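Local coordinates for flavin-nucleotide-binding protein (Azotobacter vinelandii, PDB 6RK0), which binds FAD and heme b as the flavocytochrome Anf3 and probably acts as a low-potential terminal oxidase associated with the iron-only nitrogenase, at residues A41-H46 and P59-R64; W63-R68 and L133-D138. All blocks are in the same frame, centred on the assembly; numbering follows the deposited sequence. Where two conformers were deposited one is given.

Contact 1 of 2, residues A41-H46 and P59-R64. With FAD (flavin-adenine dinucleotide), chain F.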
# COMPACT_ATOMS: atom_id res chain seq x y z
N ALA A 41 -5.57 1.35 -12.30
CA ALA A 41 -6.42 0.45 -11.54
C ALA A 41 -6.68 0.88 -10.11
O ALA A 41 -7.56 0.29 -9.46
CB ALA A 41 -5.84 -0.95 -11.54
N THR A 42 -5.95 1.86 -9.59
CA THR A 42 -5.98 2.15 -8.16
C THR A 42 -5.58 3.60 -7.93
O THR A 42 -4.75 4.12 -8.67
CB THR A 42 -5.05 1.19 -7.40
OG1 THR A 42 -5.12 1.53 -6.02
CG2 THR A 42 -3.61 1.24 -7.89
N PRO A 43 -6.09 4.23 -6.88
CA PRO A 43 -5.67 5.59 -6.54
C PRO A 43 -4.55 5.65 -5.53
O PRO A 43 -4.10 6.77 -5.24
CB PRO A 43 -6.94 6.19 -5.94
CG PRO A 43 -7.55 5.02 -5.21
CD PRO A 43 -7.28 3.83 -6.10
N LEU A 44 -4.13 4.53 -4.94
CA LEU A 44 -3.26 4.58 -3.77
C LEU A 44 -1.81 4.26 -4.11
O LEU A 44 -1.49 3.12 -4.53
CB LEU A 44 -3.76 3.61 -2.69
CG LEU A 44 -2.92 3.53 -1.41
CD1 LEU A 44 -2.81 4.88 -0.72
CD2 LEU A 44 -3.47 2.47 -0.47
N ALA A 45 -0.92 5.23 -3.85
CA ALA A 45 0.52 5.10 -4.03
C ALA A 45 1.23 5.22 -2.69
O ALA A 45 0.65 5.71 -1.70
CB ALA A 45 1.04 6.18 -4.97
N HIS A 46 2.51 4.88 -2.71
CA HIS A 46 3.40 5.08 -1.58
C HIS A 46 4.66 5.74 -2.11
O HIS A 46 5.37 5.17 -2.95
CB HIS A 46 3.72 3.74 -0.88
CG HIS A 46 2.55 3.18 -0.15
ND1 HIS A 46 1.54 2.49 -0.77
CD2 HIS A 46 2.16 3.31 1.15
CE1 HIS A 46 0.59 2.23 0.13
NE2 HIS A 46 0.95 2.71 1.30
N PRO A 59 1.96 7.30 2.27
CA PRO A 59 0.80 6.90 1.46
C PRO A 59 0.11 8.13 0.92
O PRO A 59 -0.05 9.12 1.65
CB PRO A 59 -0.10 6.16 2.46
CG PRO A 59 0.49 6.30 3.78
CD PRO A 59 1.75 7.07 3.71
N THR A 60 -0.32 8.08 -0.34
CA THR A 60 -1.01 9.23 -0.92
C THR A 60 -1.85 8.78 -2.11
O THR A 60 -1.55 7.78 -2.76
CB THR A 60 0.02 10.30 -1.30
OG1 THR A 60 -0.68 11.50 -1.59
CG2 THR A 60 0.91 9.85 -2.49
N PHE A 61 -2.89 9.55 -2.41
CA PHE A 61 -3.60 9.35 -3.67
C PHE A 61 -2.78 9.87 -4.84
O PHE A 61 -1.93 10.76 -4.67
CB PHE A 61 -4.98 10.03 -3.62
CG PHE A 61 -6.09 9.11 -3.12
CD1 PHE A 61 -5.82 8.06 -2.20
CD2 PHE A 61 -7.33 9.16 -3.69
CE1 PHE A 61 -6.84 7.20 -1.75
CE2 PHE A 61 -8.36 8.34 -3.24
CZ PHE A 61 -8.12 7.35 -2.28
N PHE A 62 -3.04 9.33 -6.04
CA PHE A 62 -2.42 9.86 -7.25
C PHE A 62 -3.35 9.67 -8.41
O PHE A 62 -4.29 8.87 -8.36
CB PHE A 62 -1.07 9.16 -7.56
CG PHE A 62 -1.24 7.78 -8.11
CD1 PHE A 62 -1.59 6.71 -7.29
CD2 PHE A 62 -1.21 7.56 -9.47
CE1 PHE A 62 -1.86 5.47 -7.81
CE2 PHE A 62 -1.49 6.32 -10.01
CZ PHE A 62 -1.81 5.27 -9.18
N TRP A 63 -3.08 10.43 -9.48
CA TRP A 63 -3.82 10.25 -10.72
C TRP A 63 -2.86 10.35 -11.90
O TRP A 63 -1.81 10.99 -11.80
CB TRP A 63 -5.00 11.23 -10.84
CG TRP A 63 -4.67 12.66 -10.99
CD1 TRP A 63 -4.76 13.40 -12.16
CD2 TRP A 63 -4.26 13.61 -9.96
NE1 TRP A 63 -4.42 14.70 -11.90
CE2 TRP A 63 -4.14 14.87 -10.58
CE3 TRP A 63 -4.03 13.51 -8.58
CZ2 TRP A 63 -3.78 16.03 -9.84
CZ3 TRP A 63 -3.71 14.67 -7.85
CH2 TRP A 63 -3.56 15.89 -8.50
N ARG A 64 -3.22 9.73 -13.01
CA ARG A 64 -2.39 9.76 -14.21
C ARG A 64 -3.03 10.65 -15.26
O ARG A 64 -4.24 10.59 -15.50
CB ARG A 64 -2.23 8.35 -14.79
CG ARG A 64 -1.27 8.31 -15.98
CD ARG A 64 -1.06 6.93 -16.56
NE ARG A 64 -2.23 6.34 -17.20
CZ ARG A 64 -2.55 6.53 -18.47
NH1 ARG A 64 -1.83 7.35 -19.25
NH2 ARG A 64 -3.57 5.88 -18.98
PA FAD F . 4.21 15.50 8.99
O1A FAD F . 3.11 15.71 9.96
O2A FAD F . 5.10 16.63 8.68
O5B FAD F . 5.08 14.24 9.40
C5B FAD F . 5.66 14.18 10.72
C4B FAD F . 5.59 12.78 11.23
O4B FAD F . 4.21 12.36 11.33
C3B FAD F . 6.22 11.72 10.33
O3B FAD F . 7.64 11.69 10.44
C2B FAD F . 5.51 10.45 10.81
O2B FAD F . 6.14 9.96 11.98
C1B FAD F . 4.10 10.96 11.15
N9A FAD F . 3.15 10.72 10.06
C8A FAD F . 2.91 11.50 8.97
N7A FAD F . 2.04 10.98 8.13
C5A FAD F . 1.68 9.78 8.72
C6A FAD F . 0.80 8.75 8.33
N6A FAD F . 0.10 8.75 7.18
N1A FAD F . 0.71 7.67 9.13
C2A FAD F . 1.42 7.63 10.26
N3A FAD F . 2.29 8.54 10.73
C4A FAD F . 2.37 9.59 9.91
N1 FAD F . -1.82 13.19 2.13
C2 FAD F . -1.91 14.12 1.13
O2 FAD F . -1.38 15.23 1.23
N3 FAD F . -2.58 13.83 -0.02
C4 FAD F . -3.20 12.63 -0.29
O4 FAD F . -3.73 12.41 -1.39
C4X FAD F . -3.16 11.67 0.80
N5 FAD F . -3.79 10.50 0.63
C5X FAD F . -3.65 9.55 1.64
C6 FAD F . -4.24 8.29 1.48
C7 FAD F . -4.11 7.30 2.46
C7M FAD F . -4.77 5.97 2.26
C8 FAD F . -3.39 7.59 3.63
C8M FAD F . -3.18 6.55 4.69
C9 FAD F . -2.83 8.85 3.81
C9A FAD F . -2.96 9.84 2.84
N10 FAD F . -2.41 11.14 2.99
C10 FAD F . -2.44 12.04 1.96
C1' FAD F . -1.68 11.53 4.21
C2' FAD F . -0.18 11.35 4.07
O2' FAD F . 0.16 9.99 4.27
C3' FAD F . 0.57 12.20 5.10
O3' FAD F . 0.13 11.83 6.41
C4' FAD F . 0.39 13.70 4.92
O4' FAD F . 0.62 14.05 3.55
C5' FAD F . 1.30 14.49 5.82
O5' FAD F . 2.67 14.10 5.56
P FAD F . 3.86 14.97 6.10
O1P FAD F . 3.76 16.39 5.60
O2P FAD F . 5.12 14.20 5.81
O3P FAD F . 3.56 14.93 7.66

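Contact 2 of 2, residues W63-R68 and L133-D138. With HEM (protoporphyrin IX containing Fe), chain C.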
# COMPACT_ATOMS: atom_id res chain seq x y z
N TRP A 63 -3.08 10.43 -9.48
CA TRP A 63 -3.82 10.25 -10.72
C TRP A 63 -2.86 10.35 -11.90
O TRP A 63 -1.81 10.99 -11.80
CB TRP A 63 -5.00 11.23 -10.84
CG TRP A 63 -4.67 12.66 -10.99
CD1 TRP A 63 -4.76 13.40 -12.16
CD2 TRP A 63 -4.26 13.61 -9.96
NE1 TRP A 63 -4.42 14.70 -11.90
CE2 TRP A 63 -4.14 14.87 -10.58
CE3 TRP A 63 -4.03 13.51 -8.58
CZ2 TRP A 63 -3.78 16.03 -9.84
CZ3 TRP A 63 -3.71 14.67 -7.85
CH2 TRP A 63 -3.56 15.89 -8.50
N ARG A 64 -3.22 9.73 -13.01
CA ARG A 64 -2.39 9.76 -14.21
C ARG A 64 -3.03 10.65 -15.26
O ARG A 64 -4.24 10.59 -15.50
CB ARG A 64 -2.23 8.35 -14.79
CG ARG A 64 -1.27 8.31 -15.98
CD ARG A 64 -1.06 6.93 -16.56
NE ARG A 64 -2.23 6.34 -17.20
CZ ARG A 64 -2.55 6.53 -18.47
NH1 ARG A 64 -1.83 7.35 -19.25
NH2 ARG A 64 -3.57 5.88 -18.98
N GLU A 65 -2.21 11.47 -15.90
CA GLU A 65 -2.60 12.17 -17.14
C GLU A 65 -1.52 11.88 -18.17
O GLU A 65 -0.38 12.36 -18.04
CB GLU A 65 -2.75 13.68 -16.93
CG GLU A 65 -3.73 14.04 -15.85
CD GLU A 65 -3.93 15.53 -15.72
OE1 GLU A 65 -3.54 16.31 -16.67
OE2 GLU A 65 -4.52 15.97 -14.69
N GLY A 66 -1.84 11.06 -19.17
CA GLY A 66 -0.84 10.75 -20.18
C GLY A 66 0.38 10.12 -19.57
O GLY A 66 0.30 9.11 -18.84
N ASP A 67 1.55 10.71 -19.83
CA ASP A 67 2.81 10.13 -19.41
C ASP A 67 3.34 10.64 -18.07
O ASP A 67 4.53 10.48 -17.78
CB ASP A 67 3.87 10.32 -20.51
CG ASP A 67 4.21 11.79 -20.80
OD1 ASP A 67 3.73 12.73 -20.13
OD2 ASP A 67 4.98 12.01 -21.75
N ARG A 68 2.47 11.21 -17.23
CA ARG A 68 2.87 11.63 -15.90
C ARG A 68 1.80 11.24 -14.88
O ARG A 68 0.61 11.17 -15.20
CB ARG A 68 3.11 13.14 -15.78
CG ARG A 68 4.12 13.66 -16.83
CD ARG A 68 4.43 15.12 -16.67
NE ARG A 68 5.20 15.40 -15.47
CZ ARG A 68 6.51 15.20 -15.35
NH1 ARG A 68 7.26 14.71 -16.36
NH2 ARG A 68 7.10 15.48 -14.21
N LEU A 133 -6.21 19.60 -10.48
CA LEU A 133 -7.04 19.16 -9.35
C LEU A 133 -8.45 18.80 -9.79
O LEU A 133 -9.04 17.84 -9.27
CB LEU A 133 -7.06 20.24 -8.27
CG LEU A 133 -5.72 20.40 -7.54
CD1 LEU A 133 -5.66 21.72 -6.78
CD2 LEU A 133 -5.46 19.20 -6.56
N ARG A 134 -9.01 19.54 -10.75
CA ARG A 134 -10.32 19.14 -11.26
C ARG A 134 -10.24 17.78 -11.97
O ARG A 134 -11.14 16.95 -11.82
CB ARG A 134 -10.89 20.22 -12.19
CG ARG A 134 -12.23 19.81 -12.80
CD ARG A 134 -12.99 20.96 -13.47
NE ARG A 134 -14.35 20.53 -13.88
CZ ARG A 134 -15.37 21.34 -14.19
NH1 ARG A 134 -15.24 22.68 -14.21
NH2 ARG A 134 -16.54 20.79 -14.53
N ASN A 135 -9.15 17.53 -12.71
CA ASN A 135 -8.99 16.23 -13.35
C ASN A 135 -8.93 15.12 -12.30
O ASN A 135 -9.47 14.04 -12.52
CB ASN A 135 -7.70 16.22 -14.17
CG ASN A 135 -7.73 17.15 -15.37
OD1 ASN A 135 -8.80 17.51 -15.89
ND2 ASN A 135 -6.54 17.54 -15.84
N PHE A 136 -8.26 15.38 -11.17
CA PHE A 136 -8.19 14.38 -10.09
C PHE A 136 -9.59 14.04 -9.60
O PHE A 136 -9.98 12.86 -9.54
CB PHE A 136 -7.34 14.99 -8.98
CG PHE A 136 -7.23 14.19 -7.70
CD1 PHE A 136 -7.17 12.80 -7.68
CD2 PHE A 136 -7.15 14.90 -6.50
CE1 PHE A 136 -7.01 12.14 -6.44
CE2 PHE A 136 -6.96 14.24 -5.28
CZ PHE A 136 -6.90 12.85 -5.28
N VAL A 137 -10.37 15.05 -9.22
CA VAL A 137 -11.69 14.80 -8.65
C VAL A 137 -12.58 14.09 -9.66
O VAL A 137 -13.24 13.10 -9.32
CB VAL A 137 -12.30 16.14 -8.18
CG1 VAL A 137 -13.78 15.99 -7.86
CG2 VAL A 137 -11.51 16.70 -7.01
N ASP A 138 -12.63 14.59 -10.89
CA ASP A 138 -13.53 13.99 -11.87
C ASP A 138 -13.06 12.65 -12.38
O ASP A 138 -13.86 11.87 -12.91
CB ASP A 138 -13.75 14.97 -13.03
CG ASP A 138 -14.69 16.09 -12.63
OD1 ASP A 138 -15.15 16.19 -11.48
OD2 ASP A 138 -15.03 16.90 -13.53
CHA HEM C . -4.62 16.95 2.14
CHB HEM C . -7.37 13.60 0.12
CHC HEM C . -8.81 16.82 -3.17
CHD HEM C . -6.29 20.24 -0.97
C1A HEM C . -5.26 15.78 1.87
C2A HEM C . -5.09 14.57 2.66
C3A HEM C . -5.86 13.61 2.10
C4A HEM C . -6.50 14.25 0.96
CMA HEM C . -6.08 12.18 2.52
CAA HEM C . -4.24 14.42 3.93
CBA HEM C . -4.93 14.98 5.20
CGA HEM C . -4.24 14.37 6.40
O1A HEM C . -4.80 13.43 7.08
O2A HEM C . -3.07 14.78 6.68
C1B HEM C . -8.03 14.17 -0.94
C2B HEM C . -8.89 13.47 -1.86
C3B HEM C . -9.27 14.37 -2.77
C4B HEM C . -8.67 15.65 -2.44
CMB HEM C . -9.22 11.99 -1.72
CAB HEM C . -10.18 14.24 -3.97
CBB HEM C . -10.98 13.21 -4.23
C1C HEM C . -8.25 18.02 -2.86
C2C HEM C . -8.45 19.23 -3.61
C3C HEM C . -7.79 20.20 -2.97
C4C HEM C . -7.14 19.60 -1.83
CMC HEM C . -9.23 19.30 -4.91
CAC HEM C . -7.70 21.66 -3.31
CBC HEM C . -8.76 22.31 -3.83
C1D HEM C . -5.57 19.63 0.06
C2D HEM C . -4.64 20.31 0.92
C3D HEM C . -4.17 19.40 1.78
C4D HEM C . -4.80 18.14 1.46
CMD HEM C . -4.27 21.79 0.85
CAD HEM C . -3.22 19.62 2.95
CBD HEM C . -4.01 19.89 4.24
CGD HEM C . -3.09 20.33 5.36
O1D HEM C . -2.50 19.48 6.05
O2D HEM C . -2.92 21.56 5.56
NA HEM C . -6.13 15.57 0.84
NB HEM C . -7.90 15.49 -1.29
NC HEM C . -7.45 18.27 -1.78
ND HEM C . -5.66 18.31 0.39
FE HEM C . -6.76 16.93 -0.49
O HOH W 1 -8.36 17.38 0.82

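Contact 1 of 2, residues A41-H46 and P59-R64
The carbonyl oxygen of P43 is held by two successive residues of the facing segment: F62 N donates a hydrogen bond to P43 O (2.9 Å, bent to 142° at the hydrogen), and F61 adds a weaker CA-H...O contact to the same atom. The contact belongs to the antiparallel hairpin of strands 44-51 and 54-65, part of the split-barrel sheet of the pyridoxamine 5'-phosphate oxidase family. Regular pairing centres on A45 and T60, a hydrogen-bonded pair in which A45 N lies 2.8 Å from T60 O and T60 N donates back to A45 O. L44-F61 and H46-P59 flank it as non-hydrogen-bonded pairs. Residues in such pairs turn their backbone groups away from the partner strand, so proline is tolerated at 59, and the flavin takes up what is turned outward: FAD O2' donates to P59 O at 2.8 Å, while F61 N donates to FAD O4 at 3.2 Å. T60 OG1, anti to its backbone N (chi1 -168°), lies beside FAD C4, and L44 CD1 packs against the methyl C7M of FAD. P43 offers a compact apolar ring: P43 CB sits over a face of the F61 ring, 3.8 Å from its centroid, though F61 has a second conformer and this packing is certain for one only. The F62 ring reaches the 41-46 segment, its CD1 3.5 Å from A45 CB, a closeness that the small alanine permits; its CZ abuts T42 O. Beyond the chain, the H46 ring stacks on H46 of the second subunit and H46 NE2 is hydrogen-bonded to S93 OG of that subunit. The same nitrogen lies 3.8 Å from P59 CB, where imidazole and proline meet obliquely.

Contact 2 of 2, residues W63-R68 and L133-D138
W63 and F136 form an offset stack, their planes 14° apart and the centroids of the indole six-membered ring and the phenyl 4.4 Å from each other. Here helix 126-140 packs on the end of strand 54-65, in the split-barrel fold of the pyridoxamine 5'-phosphate oxidase family. The phenyl is displaced toward the indole rim, because it is F136 CB that covers the centre of the six-membered ring, 3.5 Å from its centroid in a CH-pi contact. F136 CG, anti to the backbone N (chi1 175°), lies over the indole near W63 CE3, and F136 CD1 comes within 3.3 Å of that same atom. Phenylalanine suits this place because it offers two flat apolar faces: W63 lies over one and the vinyl carbon CBB of the heme over the other. F136 CE2 also lies 3.4 Å from HEM C3B, and its ring meets that of H72, the axial ligand of the heme iron. L133 CD2 adds an apolar touch at W63 CH2. Tryptophan supplies a broad surface for the helix together with an N-H, which it spends on its own strand: W63 NE1 donates to E65 OE2 at 3.1 Å, with the oxygen in the indole plane. From the helix, N135 ND2 donates to that oxygen at 2.8 Å, entering from above the carboxylate plane. Both oxygens of E65 tie the strand to the helix, for OE1 forms a salt bridge with K132, about one turn before N135. At E65 the strand enters a type II' turn that runs to R68, and G66 has the positive phi that glycine accepts readily. At E65 OE2 the two donors, W63 NE1 and N135 ND2, arrive from opposite faces of the carboxylate plane.

Strand 54-65 runs through both contacts, which share W63 and R64. Contact 1 lies near the centre of the chain and all its touching residues are buried; contact 2 is farther out, with a buried aromatic part and a partly exposed polar margin at E65 and N135. Their chemistry follows their place: within the sheet, contact 1 is held by backbone hydrogen bonds, whereas contact 2 joins strand to helix through side chains, by ring stacking and a shared carboxylate oxygen. Contact 1 lines the flavin and, through F61, also the heme pocket; contact 2 reaches the heme through F136. The two meet directly where F61 CB packs 3.8 Å from F136 CZ.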